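Local coordinates for protein phage terminase large subunit (Thermus phage P7426, PDB 7KS4) that probably drives viral DNA into empty capsids by ATP hydrolysis in this N-terminal ATPase domain and, as the full-length protein, cuts the genome, at residues Gly68-Pro73 and Phe150-Glu155; Ala72-Gln77 and Ser136-Asp141; Gln77-Phe82 and Arg106-Leu111. All coordinates share one frame; numbering follows the deposited sequence.

Contact 1: residues Gly68-Pro73 and Phe150-Glu155; sequences GWIIAP and FVILDE
Ile-71 is held to the neighbouring strand through both its backbone N and its backbone O: Ile-71 N donates to Ile-152 O at 2.7 Å, and Ile-71 O accepts from Asp-154 N at 2.8 Å. Bonding to the two residues that flank Leu-153 is the signature of a parallel pair, and the strand axes diverge by only 13°. This is a central strand pair of the P-loop ASCE ATPase fold, and 150-155 carries the predicted Walker B motif. The beta-branched side chain of Ile-71 suits the extended backbone; its CD1 meets Val-151 CG2 at 3.9 Å. At the other end Gly-68, with no side chain, lets the Phe-150 ring lie flat on the main chain. With CG turned in between its own N and carbonyl carbon (chi1 66°), that ring comes back over Gly-68 CA, 3.6 Å from the ring centroid. Asp-154 follows Leu-153: its OD2 accepts from Gln-77 NE2, and its nearest side-chain atom lies about 3 Å from the bound magnesium ion, a metal it binds in another structure of this protein. Helices 48-62 and 75-92 cover the face bearing Ile-70 and Ile-152, helix 161-175 packs on the face bearing Ile-71 and Val-151, and strand 126-136 continues the sheet beyond 67-72.

Contact 2: residues Ala72-Gln77 and Ser136-Asp141; sequences APTYDQ and SADRPD
Ala-72 and Pro-73 present their carbonyls in succession to the loop that leaves strand 126-136, where a type I beta turn from Ser-136 to Arg-139 faces the N-capped start of helix 75-92. Ala-137 N donates to Ala-72 O at 2.7 Å, nearly in line with the carbonyl, as the last step of a parallel strand pairing. Asp-138 N follows, reaching Pro-73 O at 3.1 Å from a position tilted 33° out of the carbonyl plane. Within the turn, Arg-139 N is bonded to Ser-136 O. Pro-73, which has no N-H to offer, fits where the strand gives way to the helix.

Thr-74 is the N-cap. Its OG1 sits between the backbone N and the carbonyl carbon (chi1 61°) and accepts from Gln-77 N at 3.2 Å, occupying an amide of the first helical turn, which no carbonyl of a preceding turn can accept. The amide of Tyr-75, at the same helix end, is served by a water: Tyr-75 N donates to water 2 at 3.0 Å, and this water donates to Asp-138 OD2, so the acidic side chain reaches the helix start indirectly. Such a placement would suit the positive end of the helix dipole.

Water 1 accepts from Ser-136 N at 3.0 Å, donates weakly to Arg-139 O and bonds Tyr-75 OH, which is also hydrogen-bonded to Asn-142 ND2. The small Ser-136 lets its CB rest over the centre of the Tyr-75 ring, 3.5 Å from the centroid, a CH-pi contact. The Arg-139 side chain crosses that of Tyr-75 at about a right angle, on the same side of the ring as Ser-136 CB, with Arg-139 CG 3.6 Å from Tyr-75 CE2.

Contact 3: residues Gln77-Phe82 and Arg106-Leu111; sequences QAEIIF and RRLRLL. With SO4 (sulfate ion), chain C.
Phe-82 reaches out from helix 75-92 and sets one face of its ring against Leu-108, at the entry to strand 109-115. The contact is carried by this aromatic group, whose CG, anti to the backbone N (chi1 -177°), is carried out from the helix toward 106-111. Leu-108 CB stands over the ring centre, 4.1 Å from the centroid, in a CH-pi contact. Leu-108 C stands above the same face, 3.3 Å from Phe-82 CZ, whereas Leu-110 N lies at the ring edge, near its plane. A flat ring suits this place because it can fit against a peptide as well as a side chain.

Aliphatic contacts extend the patch. Leu-108 CD2 touches Phe-82 CD1 at 3.7 Å and also Glu-79 CG at 3.9 Å, so the glutamate contributes its methylene rather than its carboxylate. Leu-110 CB lies 4.0 Å from Phe-82 CZ.

Backbone shape places Leu-108. With phi/psi of 43/56° it takes a left-handed conformation and, together with Arg-109, faces Gln-104 in a G1 beta bulge of the hairpin formed with strand 99-104.

Polar and ionic contacts lie outside the helix contact. A sulfate ion, probably from the crystallisation liquor, accepts from Arg-107 NE through O4 and, weakly, from Arg-106 N through O3; its very short approaches and the poorly ordered Arg-106 leave its exact place less certain. Arg-109 points away from the helix and forms a salt bridge with Glu-131.

No hydrogen bond joins the two segments. The hairpin is therefore held on this part of the helix by apolar and CH-pi packing, which depends on shape, while Arg-109 pairs with Glu-131 away from the helix.

Overall arrangement
From the N terminus, the chain runs through strand 67-72 directly into helix 75-92, and all three contacts start along this unit. Contact 3 closes the shortest loop, bringing the hairpin of strands 99-104 and 109-115 back to the helix. Contact 2 encloses it, returning the end of strand 126-136 to the strand-to-helix junction. Contact 1 starts earlier and ends later, so its loop encloses both; none cross. Contacts 1 and 2 share Ala-72 and Pro-73, and contacts 2 and 3 share Gln-77, through which helix 75-92 also meets the predicted Walker B segment. Together they tie central and outer strands of one sheet to helix 75-92.

Contact 1: residues Gly68-Pro73 and Phe150-Glu155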
ATOM      1  N   GLY A  68      -0.519   2.072  11.918  1.00 31.09           N
ATOM      2  CA  GLY A  68       0.079   1.999  10.600  1.00 31.16           C
ATOM      3  C   GLY A  68       0.254   3.376  10.001  1.00 30.93           C
ATOM      4  O   GLY A  68      -0.372   4.354  10.421  1.00 30.95           O
ATOM      5  N   TRP A  69       1.130   3.436   9.009  1.00 29.66           N
ATOM      6  CA  TRP A  69       1.394   4.644   8.248  1.00 30.91           C
ATOM      7  C   TRP A  69       1.245   4.338   6.767  1.00 29.18           C
ATOM      8  O   TRP A  69       1.502   3.214   6.328  1.00 29.46           O
ATOM      9  CB  TRP A  69       2.827   5.175   8.460  1.00 35.95           C
ATOM     10  CG  TRP A  69       3.138   5.757   9.802  1.00 40.21           C
ATOM     11  CD1 TRP A  69       2.293   5.903  10.862  1.00 42.36           C
ATOM     12  CD2 TRP A  69       4.406   6.275  10.222  1.00 44.57           C
ATOM     13  NE1 TRP A  69       2.961   6.483  11.922  1.00 45.00           N
ATOM     14  CE2 TRP A  69       4.258   6.721  11.550  1.00 46.70           C
ATOM     15  CE3 TRP A  69       5.653   6.403   9.600  1.00 46.29           C
ATOM     16  CZ2 TRP A  69       5.313   7.289  12.267  1.00 50.78           C
ATOM     17  CZ3 TRP A  69       6.696   6.967  10.313  1.00 49.71           C
ATOM     18  CH2 TRP A  69       6.520   7.402  11.632  1.00 51.58           C
ATOM     19  N   ILE A  70       0.844   5.347   6.003  1.00 30.96           N
ATOM     20  CA  ILE A  70       1.099   5.389   4.570  1.00 30.71           C
ATOM     21  C   ILE A  70       2.106   6.502   4.329  1.00 32.45           C
ATOM     22  O   ILE A  70       1.907   7.640   4.773  1.00 33.52           O
ATOM     23  CB  ILE A  70      -0.184   5.597   3.740  1.00 30.64           C
ATOM     24  CG1 ILE A  70       0.160   5.626   2.235  1.00 30.26           C
ATOM     25  CG2 ILE A  70      -0.935   6.844   4.182  1.00 32.57           C
ATOM     26  CD1 ILE A  70       0.476   7.011   1.643  1.00 32.01           C
ATOM     27  N   ILE A  71       3.201   6.166   3.654  1.00 32.36           N
ATOM     28  CA  ILE A  71       4.276   7.106   3.369  1.00 34.07           C
ATOM     29  C   ILE A  71       4.383   7.246   1.860  1.00 32.28           C
ATOM     30  O   ILE A  71       4.436   6.241   1.142  1.00 30.31           O
ATOM     31  CB  ILE A  71       5.618   6.641   3.964  1.00 37.08           C
ATOM     32  CG1 ILE A  71       5.410   6.131   5.392  1.00 40.80           C
ATOM     33  CG2 ILE A  71       6.639   7.794   3.909  1.00 38.51           C
ATOM     34  CD1 ILE A  71       6.653   5.559   6.029  1.00 45.38           C
ATOM     35  N   ALA A  72       4.410   8.482   1.387  1.00 35.02           N
ATOM     36  CA  ALA A  72       4.612   8.799  -0.019  1.00 34.46           C
ATOM     37  C   ALA A  72       5.759   9.778  -0.144  1.00 36.92           C
ATOM     38  O   ALA A  72       6.290  10.263   0.864  1.00 38.27           O
ATOM     39  CB  ALA A  72       3.332   9.392  -0.633  1.00 33.57           C
ATOM     40  N   PRO A  73       6.195  10.083  -1.368  1.00 40.18           N
ATOM     41  CA  PRO A  73       7.260  11.088  -1.524  1.00 42.16           C
ATOM     42  C   PRO A  73       6.860  12.473  -1.047  1.00 43.27           C
ATOM     43  O   PRO A  73       7.720  13.221  -0.563  1.00 44.97           O
ATOM     44  CB  PRO A  73       7.545  11.071  -3.031  1.00 41.55           C
ATOM     45  CG  PRO A  73       7.090   9.723  -3.491  1.00 39.83           C
ATOM     46  CD  PRO A  73       5.883   9.415  -2.643  1.00 39.83           C
ATOM     47  N   PHE A 150       1.827  -2.058  10.588  1.00 30.50           N
ATOM     48  CA  PHE A 150       1.817  -2.142   9.137  1.00 29.69           C
ATOM     49  C   PHE A 150       2.223  -0.796   8.562  1.00 29.76           C
ATOM     50  O   PHE A 150       2.072   0.247   9.203  1.00 29.34           O
ATOM     51  CB  PHE A 150       0.446  -2.575   8.598  1.00 30.22           C
ATOM     52  CG  PHE A 150      -0.662  -1.575   8.838  1.00 31.37           C
ATOM     53  CD1 PHE A 150      -1.080  -0.725   7.817  1.00 31.60           C
ATOM     54  CD2 PHE A 150      -1.305  -1.503  10.065  1.00 33.39           C
ATOM     55  CE1 PHE A 150      -2.108   0.191   8.017  1.00 32.72           C
ATOM     56  CE2 PHE A 150      -2.351  -0.588  10.271  1.00 34.92           C
ATOM     57  CZ  PHE A 150      -2.746   0.258   9.243  1.00 34.07           C
ATOM     58  N   VAL A 151       2.731  -0.831   7.335  1.00 28.54           N
ATOM     59  CA  VAL A 151       3.117   0.390   6.642  1.00 30.13           C
ATOM     60  C   VAL A 151       2.875   0.192   5.159  1.00 28.29           C
ATOM     61  O   VAL A 151       3.058  -0.907   4.626  1.00 26.43           O
ATOM     62  CB  VAL A 151       4.587   0.775   6.917  1.00 32.79           C
ATOM     63  CG1 VAL A 151       5.534  -0.300   6.395  1.00 32.06           C
ATOM     64  CG2 VAL A 151       4.905   2.116   6.295  1.00 34.31           C
ATOM     65  N   ILE A 152       2.435   1.261   4.502  1.00 28.05           N
ATOM     66  CA  ILE A 152       2.293   1.305   3.054  1.00 29.55           C
ATOM     67  C   ILE A 152       3.248   2.361   2.529  1.00 30.00           C
ATOM     68  O   ILE A 152       3.227   3.507   2.995  1.00 31.57           O
ATOM     69  CB  ILE A 152       0.846   1.628   2.639  1.00 29.72           C
ATOM     70  CG1 ILE A 152      -0.105   0.560   3.179  1.00 29.71           C
ATOM     71  CG2 ILE A 152       0.745   1.749   1.115  1.00 29.87           C
ATOM     72  CD1 ILE A 152      -1.526   1.068   3.420  1.00 30.40           C
ATOM     73  N   LEU A 153       4.089   1.974   1.569  1.00 30.02           N
ATOM     74  CA  LEU A 153       4.953   2.910   0.859  1.00 32.14           C
ATOM     75  C   LEU A 153       4.366   3.089  -0.530  1.00 32.18           C
ATOM     76  O   LEU A 153       4.332   2.139  -1.320  1.00 32.38           O
ATOM     77  CB  LEU A 153       6.398   2.418   0.777  1.00 32.22           C
ATOM     78  CG  LEU A 153       7.279   2.680   1.997  1.00 34.13           C
ATOM     79  CD1 LEU A 153       6.845   1.835   3.170  1.00 34.73           C
ATOM     80  CD2 LEU A 153       8.745   2.424   1.662  1.00 34.69           C
ATOM     81  N   ASP A 154       3.897   4.297  -0.817  1.00 32.94           N
ATOM     82  CA  ASP A 154       3.321   4.630  -2.112  1.00 34.38           C
ATOM     83  C   ASP A 154       4.373   5.336  -2.956  1.00 33.40           C
ATOM     84  O   ASP A 154       5.150   6.144  -2.441  1.00 32.35           O
ATOM     85  CB  ASP A 154       2.089   5.516  -1.942  1.00 37.79           C
ATOM     86  CG  ASP A 154       1.290   5.664  -3.224  1.00 40.70           C
ATOM     87  OD1 ASP A 154       1.366   4.772  -4.093  1.00 40.18           O
ATOM     88  OD2 ASP A 154       0.576   6.673  -3.351  1.00 44.21           O
ATOM     89  N   GLU A 155       4.402   5.020  -4.247  1.00 35.57           N
ATOM     90  CA  GLU A 155       5.489   5.440  -5.139  1.00 38.22           C
ATOM     91  C   GLU A 155       6.843   5.264  -4.454  1.00 35.46           C
ATOM     92  O   GLU A 155       7.688   6.167  -4.399  1.00 36.41           O
ATOM     93  CB  GLU A 155       5.281   6.870  -5.630  1.00 43.57           C
ATOM     94  CG  GLU A 155       4.403   6.935  -6.887  1.00 47.80           C
ATOM     95  CD  GLU A 155       4.967   6.093  -8.037  1.00 47.59           C
ATOM     96  OE1 GLU A 155       6.045   6.438  -8.571  1.00 51.34           O
ATOM     97  OE2 GLU A 155       4.347   5.068  -8.382  1.00 46.75           O
TER

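Contact 2: residues Ala72-Gln77 and Ser136-Asp141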
ATOM      1  N   ALA A  72       4.410   8.482   1.387  1.00 35.02           N
ATOM      2  CA  ALA A  72       4.612   8.799  -0.019  1.00 34.46           C
ATOM      3  C   ALA A  72       5.759   9.778  -0.144  1.00 36.92           C
ATOM      4  O   ALA A  72       6.290  10.263   0.864  1.00 38.27           O
ATOM      5  CB  ALA A  72       3.332   9.392  -0.633  1.00 33.57           C
ATOM      6  N   PRO A  73       6.195  10.083  -1.368  1.00 40.18           N
ATOM      7  CA  PRO A  73       7.260  11.088  -1.524  1.00 42.16           C
ATOM      8  C   PRO A  73       6.860  12.473  -1.047  1.00 43.27           C
ATOM      9  O   PRO A  73       7.720  13.221  -0.563  1.00 44.97           O
ATOM     10  CB  PRO A  73       7.545  11.071  -3.031  1.00 41.55           C
ATOM     11  CG  PRO A  73       7.090   9.723  -3.491  1.00 39.83           C
ATOM     12  CD  PRO A  73       5.883   9.415  -2.643  1.00 39.83           C
ATOM     13  N   THR A  74       5.584  12.835  -1.173  1.00 47.32           N
ATOM     14  CA  THR A  74       5.073  14.140  -0.775  1.00 49.98           C
ATOM     15  C   THR A  74       3.787  13.958   0.018  1.00 50.64           C
ATOM     16  O   THR A  74       3.149  12.904  -0.032  1.00 44.57           O
ATOM     17  CB  THR A  74       4.783  15.028  -1.985  1.00 53.75           C
ATOM     18  OG1 THR A  74       3.779  14.404  -2.797  1.00 52.00           O
ATOM     19  CG2 THR A  74       6.049  15.256  -2.812  1.00 56.43           C
ATOM     20  N   TYR A  75       3.396  15.012   0.738  1.00 60.38           N
ATOM     21  CA  TYR A  75       2.140  14.963   1.480  1.00 62.00           C
ATOM     22  C   TYR A  75       0.943  14.908   0.538  1.00 60.85           C
ATOM     23  O   TYR A  75      -0.033  14.199   0.810  1.00 59.37           O
ATOM     24  CB  TYR A  75       2.029  16.162   2.423  1.00 68.61           C
ATOM     25  CG  TYR A  75       2.606  15.891   3.792  1.00 69.31           C
ATOM     26  CD1 TYR A  75       2.102  14.865   4.583  1.00 66.20           C
ATOM     27  CD2 TYR A  75       3.650  16.656   4.300  1.00 72.83           C
ATOM     28  CE1 TYR A  75       2.618  14.603   5.834  1.00 65.37           C
ATOM     29  CE2 TYR A  75       4.173  16.398   5.558  1.00 71.84           C
ATOM     30  CZ  TYR A  75       3.651  15.368   6.318  1.00 67.72           C
ATOM     31  OH  TYR A  75       4.155  15.093   7.568  1.00 66.75           O
ATOM     32  N   ASP A  76       1.000  15.642  -0.575  1.00 59.80           N
ATOM     33  CA  ASP A  76      -0.094  15.597  -1.542  1.00 58.61           C
ATOM     34  C   ASP A  76      -0.280  14.188  -2.093  1.00 53.81           C
ATOM     35  O   ASP A  76      -1.411  13.760  -2.358  1.00 49.61           O
ATOM     36  CB  ASP A  76       0.165  16.589  -2.676  1.00 64.45           C
ATOM     37  CG  ASP A  76       0.077  18.034  -2.222  1.00 71.05           C
ATOM     38  OD1 ASP A  76      -0.778  18.346  -1.365  1.00 71.64           O
ATOM     39  OD2 ASP A  76       0.865  18.860  -2.724  1.00 76.02           O
ATOM     40  N   GLN A  77       0.817  13.453  -2.276  1.00 56.50           N
ATOM     41  CA  GLN A  77       0.701  12.070  -2.726  1.00 54.43           C
ATOM     42  C   GLN A  77       0.179  11.174  -1.608  1.00 48.68           C
ATOM     43  O   GLN A  77      -0.655  10.295  -1.851  1.00 46.58           O
ATOM     44  CB  GLN A  77       2.049  11.563  -3.236  1.00 54.84           C
ATOM     45  CG  GLN A  77       1.993  10.168  -3.854  1.00 52.71           C
ATOM     46  CD  GLN A  77       1.118  10.108  -5.092  1.00 54.43           C
ATOM     47  OE1 GLN A  77       0.968  11.100  -5.809  1.00 58.11           O
ATOM     48  NE2 GLN A  77       0.533   8.938  -5.352  1.00 51.87           N
ATOM     49  N   SER A 136       5.198  11.869   4.776  1.00 45.15           N
ATOM     50  CA  SER A 136       5.861  12.357   3.574  1.00 46.39           C
ATOM     51  C   SER A 136       7.362  12.118   3.673  1.00 46.84           C
ATOM     52  O   SER A 136       7.981  12.431   4.697  1.00 50.25           O
ATOM     53  CB  SER A 136       5.600  13.852   3.373  1.00 49.85           C
ATOM     54  OG  SER A 136       6.562  14.418   2.499  1.00 53.67           O
ATOM     55  N   ALA A 137       7.945  11.585   2.593  1.00 42.68           N
ATOM     56  CA  ALA A 137       9.390  11.378   2.551  1.00 44.31           C
ATOM     57  C   ALA A 137      10.154  12.694   2.507  1.00 50.96           C
ATOM     58  O   ALA A 137      11.272  12.772   3.029  1.00 51.21           O
ATOM     59  CB  ALA A 137       9.766  10.522   1.341  1.00 41.18           C
ATOM     60  N   ASP A 138       9.587  13.733   1.881  1.00 61.27           N
ATOM     61  CA  ASP A 138      10.238  15.036   1.813  1.00 69.82           C
ATOM     62  C   ASP A 138      10.086  15.837   3.101  1.00 76.51           C
ATOM     63  O   ASP A 138      10.339  17.048   3.105  1.00 79.38           O
ATOM     64  CB  ASP A 138       9.710  15.846   0.621  1.00 70.32           C
ATOM     65  CG  ASP A 138       8.248  16.226   0.755  1.00 70.76           C
ATOM     66  OD1 ASP A 138       7.678  16.087   1.855  1.00 72.00           O
ATOM     67  OD2 ASP A 138       7.666  16.680  -0.252  1.00 70.38           O
ATOM     68  N   ARG A 139       9.673  15.192   4.188  1.00 76.55           N
ATOM     69  CA  ARG A 139       9.655  15.805   5.515  1.00 80.51           C
ATOM     70  C   ARG A 139      10.199  14.790   6.507  1.00 79.21           C
ATOM     71  O   ARG A 139       9.479  14.298   7.383  1.00 78.31           O
ATOM     72  CB  ARG A 139       8.242  16.258   5.891  1.00 85.30           C
ATOM     73  CG  ARG A 139       7.638  17.269   4.926  1.00 89.43           C
ATOM     74  CD  ARG A 139       8.310  18.631   5.020  1.00 94.08           C
ATOM     75  NE  ARG A 139       7.804  19.554   4.006  1.00 97.77           N
ATOM     76  CZ  ARG A 139       6.598  20.114   4.033  1.00102.57           C
ATOM     77  NH1 ARG A 139       5.753  19.849   5.022  1.00104.70           N
ATOM     78  NH2 ARG A 139       6.229  20.939   3.061  1.00105.05           N
ATOM     79  N   PRO A 140      11.482  14.442   6.389  1.00 80.37           N
ATOM     80  CA  PRO A 140      12.066  13.472   7.331  1.00 81.43           C
ATOM     81  C   PRO A 140      11.896  13.864   8.786  1.00 85.45           C
ATOM     82  O   PRO A 140      11.904  12.986   9.660  1.00 86.23           O
ATOM     83  CB  PRO A 140      13.549  13.446   6.930  1.00 79.68           C
ATOM     84  CG  PRO A 140      13.593  13.957   5.536  1.00 78.43           C
ATOM     85  CD  PRO A 140      12.467  14.929   5.408  1.00 80.42           C
ATOM     86  N   ASP A 141      11.746  15.158   9.078  1.00 88.67           N
ATOM     87  CA  ASP A 141      11.642  15.597  10.466  1.00 92.20           C
ATOM     88  C   ASP A 141      10.434  14.974  11.153  1.00 90.26           C
ATOM     89  O   ASP A 141      10.515  14.566  12.318  1.00 93.57           O
ATOM     90  CB  ASP A 141      11.571  17.121  10.526  1.00 97.82           C
ATOM     91  CG  ASP A 141      12.854  17.780  10.058  1.00 98.99           C
ATOM     92  OD1 ASP A 141      13.877  17.070   9.939  1.00 97.51           O
ATOM     93  OD2 ASP A 141      12.845  19.005   9.818  1.00101.59           O
TER
HETATM   94  O   HOH W   1       6.494  12.826   7.362  1.00 45.13           O
HETATM   95  O   HOH W   2       4.937  17.552   0.567  1.00 47.51           O

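Contact 3: residues Gln77-Phe82 and Arg106-Leu111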
ATOM      1  N   GLN A  77       0.817  13.453  -2.276  1.00 56.50           N
ATOM      2  CA  GLN A  77       0.701  12.070  -2.726  1.00 54.43           C
ATOM      3  C   GLN A  77       0.179  11.174  -1.608  1.00 48.68           C
ATOM      4  O   GLN A  77      -0.655  10.295  -1.851  1.00 46.58           O
ATOM      5  CB  GLN A  77       2.049  11.563  -3.236  1.00 54.84           C
ATOM      6  CG  GLN A  77       1.993  10.168  -3.854  1.00 52.71           C
ATOM      7  CD  GLN A  77       1.118  10.108  -5.092  1.00 54.43           C
ATOM      8  OE1 GLN A  77       0.968  11.100  -5.809  1.00 58.11           O
ATOM      9  NE2 GLN A  77       0.533   8.938  -5.352  1.00 51.87           N
ATOM     10  N   ALA A  78       0.655  11.378  -0.378  1.00 42.39           N
ATOM     11  CA  ALA A  78       0.181  10.566   0.736  1.00 39.72           C
ATOM     12  C   ALA A  78      -1.301  10.793   0.999  1.00 40.67           C
ATOM     13  O   ALA A  78      -1.990   9.875   1.461  1.00 37.55           O
ATOM     14  CB  ALA A  78       0.990  10.877   1.991  1.00 39.78           C
ATOM     15  N   GLU A  79      -1.801  12.000   0.718  1.00 46.99           N
ATOM     16  CA  GLU A  79      -3.211  12.313   0.928  1.00 49.58           C
ATOM     17  C   GLU A  79      -4.128  11.432   0.095  1.00 46.17           C
ATOM     18  O   GLU A  79      -5.301  11.273   0.446  1.00 44.21           O
ATOM     19  CB  GLU A  79      -3.491  13.780   0.591  1.00 58.67           C
ATOM     20  CG  GLU A  79      -3.004  14.775   1.632  1.00 65.37           C
ATOM     21  CD  GLU A  79      -3.033  16.213   1.130  1.00 74.03           C
ATOM     22  OE1 GLU A  79      -3.816  16.507   0.198  1.00 76.60           O
ATOM     23  OE2 GLU A  79      -2.268  17.046   1.665  1.00 78.46           O
ATOM     24  N   ILE A  80      -3.629  10.867  -1.004  1.00 47.92           N
ATOM     25  CA  ILE A  80      -4.486  10.071  -1.876  1.00 46.65           C
ATOM     26  C   ILE A  80      -4.968   8.830  -1.137  1.00 43.15           C
ATOM     27  O   ILE A  80      -6.171   8.635  -0.932  1.00 42.32           O
ATOM     28  CB  ILE A  80      -3.752   9.706  -3.177  1.00 45.20           C
ATOM     29  CG1 ILE A  80      -3.401  10.981  -3.947  1.00 49.55           C
ATOM     30  CG2 ILE A  80      -4.619   8.789  -4.043  1.00 44.21           C
ATOM     31  CD1 ILE A  80      -2.518  10.748  -5.145  1.00 51.38           C
ATOM     32  N   ILE A  81      -4.035   7.973  -0.721  1.00 36.99           N
ATOM     33  CA  ILE A  81      -4.434   6.771   0.003  1.00 37.21           C
ATOM     34  C   ILE A  81      -5.063   7.145   1.339  1.00 36.90           C
ATOM     35  O   ILE A  81      -6.086   6.576   1.734  1.00 35.23           O
ATOM     36  CB  ILE A  81      -3.233   5.825   0.173  1.00 35.63           C
ATOM     37  CG1 ILE A  81      -2.854   5.231  -1.186  1.00 37.83           C
ATOM     38  CG2 ILE A  81      -3.549   4.708   1.174  1.00 35.70           C
ATOM     39  CD1 ILE A  81      -1.569   4.412  -1.171  1.00 36.36           C
ATOM     40  N   PHE A  82      -4.476   8.112   2.051  1.00 37.10           N
ATOM     41  CA  PHE A  82      -5.036   8.513   3.337  1.00 37.74           C
ATOM     42  C   PHE A  82      -6.496   8.923   3.196  1.00 38.68           C
ATOM     43  O   PHE A  82      -7.347   8.501   3.985  1.00 38.63           O
ATOM     44  CB  PHE A  82      -4.228   9.653   3.953  1.00 38.01           C
ATOM     45  CG  PHE A  82      -4.714  10.048   5.320  1.00 38.07           C
ATOM     46  CD1 PHE A  82      -5.598  11.106   5.479  1.00 40.06           C
ATOM     47  CD2 PHE A  82      -4.319   9.338   6.439  1.00 36.06           C
ATOM     48  CE1 PHE A  82      -6.062  11.462   6.736  1.00 39.23           C
ATOM     49  CE2 PHE A  82      -4.776   9.690   7.697  1.00 36.18           C
ATOM     50  CZ  PHE A  82      -5.649  10.751   7.845  1.00 37.56           C
ATOM     51  N   ARG A 106      -5.895  17.914   8.953  1.00 85.40           N
ATOM     52  CA  ARG A 106      -4.691  18.719   8.781  1.00 90.06           C
ATOM     53  C   ARG A 106      -3.440  17.914   9.116  1.00 85.35           C
ATOM     54  O   ARG A 106      -2.432  17.993   8.404  1.00 87.99           O
ATOM     55  CB  ARG A 106      -4.779  19.980   9.643  1.00 96.67           C
ATOM     56  CG  ARG A 106      -6.031  20.817   9.378  1.00100.48           C
ATOM     57  CD  ARG A 106      -5.925  22.222   9.963  1.00105.93           C
ATOM     58  NE  ARG A 106      -6.264  22.273  11.384  1.00107.26           N
ATOM     59  CZ  ARG A 106      -7.492  22.454  11.866  1.00109.27           C
ATOM     60  NH1 ARG A 106      -8.526  22.600  11.048  1.00110.54           N
ATOM     61  NH2 ARG A 106      -7.689  22.486  13.177  1.00109.66           N
ATOM     62  N   ARG A 107      -3.488  17.123  10.184  1.00 72.63           N
ATOM     63  CA  ARG A 107      -2.343  16.334  10.616  1.00 68.70           C
ATOM     64  C   ARG A 107      -2.316  14.934  10.010  1.00 61.92           C
ATOM     65  O   ARG A 107      -1.491  14.113  10.427  1.00 60.17           O
ATOM     66  CB  ARG A 107      -2.326  16.231  12.144  1.00 71.78           C
ATOM     67  CG  ARG A 107      -1.947  17.526  12.835  1.00 78.82           C
ATOM     68  CD  ARG A 107      -1.864  17.353  14.340  1.00 82.27           C
ATOM     69  NE  ARG A 107      -3.175  17.440  14.976  1.00 84.12           N
ATOM     70  CZ  ARG A 107      -3.369  17.437  16.292  1.00 87.03           C
ATOM     71  NH1 ARG A 107      -2.335  17.350  17.120  1.00 89.37           N
ATOM     72  NH2 ARG A 107      -4.598  17.524  16.780  1.00 87.47           N
ATOM     73  N   LEU A 108      -3.176  14.652   9.035  1.00 55.74           N
ATOM     74  CA  LEU A 108      -3.279  13.330   8.419  1.00 52.50           C
ATOM     75  C   LEU A 108      -3.230  12.237   9.482  1.00 49.90           C
ATOM     76  O   LEU A 108      -2.397  11.330   9.455  1.00 49.11           O
ATOM     77  CB  LEU A 108      -2.182  13.114   7.375  1.00 51.59           C
ATOM     78  CG  LEU A 108      -2.142  14.048   6.161  1.00 52.25           C
ATOM     79  CD1 LEU A 108      -1.041  13.601   5.219  1.00 50.30           C
ATOM     80  CD2 LEU A 108      -3.484  14.100   5.433  1.00 50.91           C
ATOM     81  N   ARG A 109      -4.151  12.343  10.438  1.00 47.27           N
ATOM     82  CA  ARG A 109      -4.232  11.409  11.553  1.00 45.30           C
ATOM     83  C   ARG A 109      -5.660  10.892  11.659  1.00 43.69           C
ATOM     84  O   ARG A 109      -6.601  11.679  11.813  1.00 43.93           O
ATOM     85  CB  ARG A 109      -3.799  12.070  12.862  1.00 50.59           C
ATOM     86  CG  ARG A 109      -3.422  11.079  13.950  1.00 51.28           C
ATOM     87  CD  ARG A 109      -3.214  11.770  15.283  1.00 56.54           C
ATOM     88  NE  ARG A 109      -2.812  10.833  16.327  1.00 57.80           N
ATOM     89  CZ  ARG A 109      -2.945  11.056  17.631  1.00 61.67           C
ATOM     90  NH1 ARG A 109      -3.480  12.190  18.070  1.00 64.07           N
ATOM     91  NH2 ARG A 109      -2.548  10.137  18.501  1.00 62.49           N
ATOM     92  N   LEU A 110      -5.813   9.576  11.573  1.00 38.36           N
ATOM     93  CA  LEU A 110      -7.107   8.920  11.647  1.00 37.66           C
ATOM     94  C   LEU A 110      -7.089   7.946  12.815  1.00 36.71           C
ATOM     95  O   LEU A 110      -6.175   7.122  12.929  1.00 35.72           O
ATOM     96  CB  LEU A 110      -7.415   8.198  10.333  1.00 34.11           C
ATOM     97  CG  LEU A 110      -8.727   7.420  10.242  1.00 32.48           C
ATOM     98  CD1 LEU A 110      -9.933   8.336  10.329  1.00 33.83           C
ATOM     99  CD2 LEU A 110      -8.747   6.601   8.952  1.00 30.85           C
ATOM    100  N   LEU A 111      -8.095   8.040  13.679  1.00 36.53           N
ATOM    101  CA  LEU A 111      -8.213   7.201  14.864  1.00 36.45           C
ATOM    102  C   LEU A 111      -9.521   6.423  14.815  1.00 34.49           C
ATOM    103  O   LEU A 111     -10.579   6.995  14.533  1.00 33.44           O
ATOM    104  CB  LEU A 111      -8.167   8.048  16.143  1.00 39.80           C
ATOM    105  CG  LEU A 111      -6.910   8.896  16.337  1.00 42.83           C
ATOM    106  CD1 LEU A 111      -7.040   9.727  17.598  1.00 46.32           C
ATOM    107  CD2 LEU A 111      -5.676   8.024  16.401  1.00 42.23           C
TER
HETATM  108  S   SO4 C 302      -6.179  19.051  12.966  0.99 91.12           S
HETATM  109  O1  SO4 C 302      -5.589  20.366  12.733  0.99 90.45           O
HETATM  110  O2  SO4 C 302      -7.460  19.206  13.650  0.99 90.55           O
HETATM  111  O3  SO4 C 302      -6.394  18.380  11.685  0.99 90.75           O
HETATM  112  O4  SO4 C 302      -5.273  18.272  13.807  0.99 90.63           O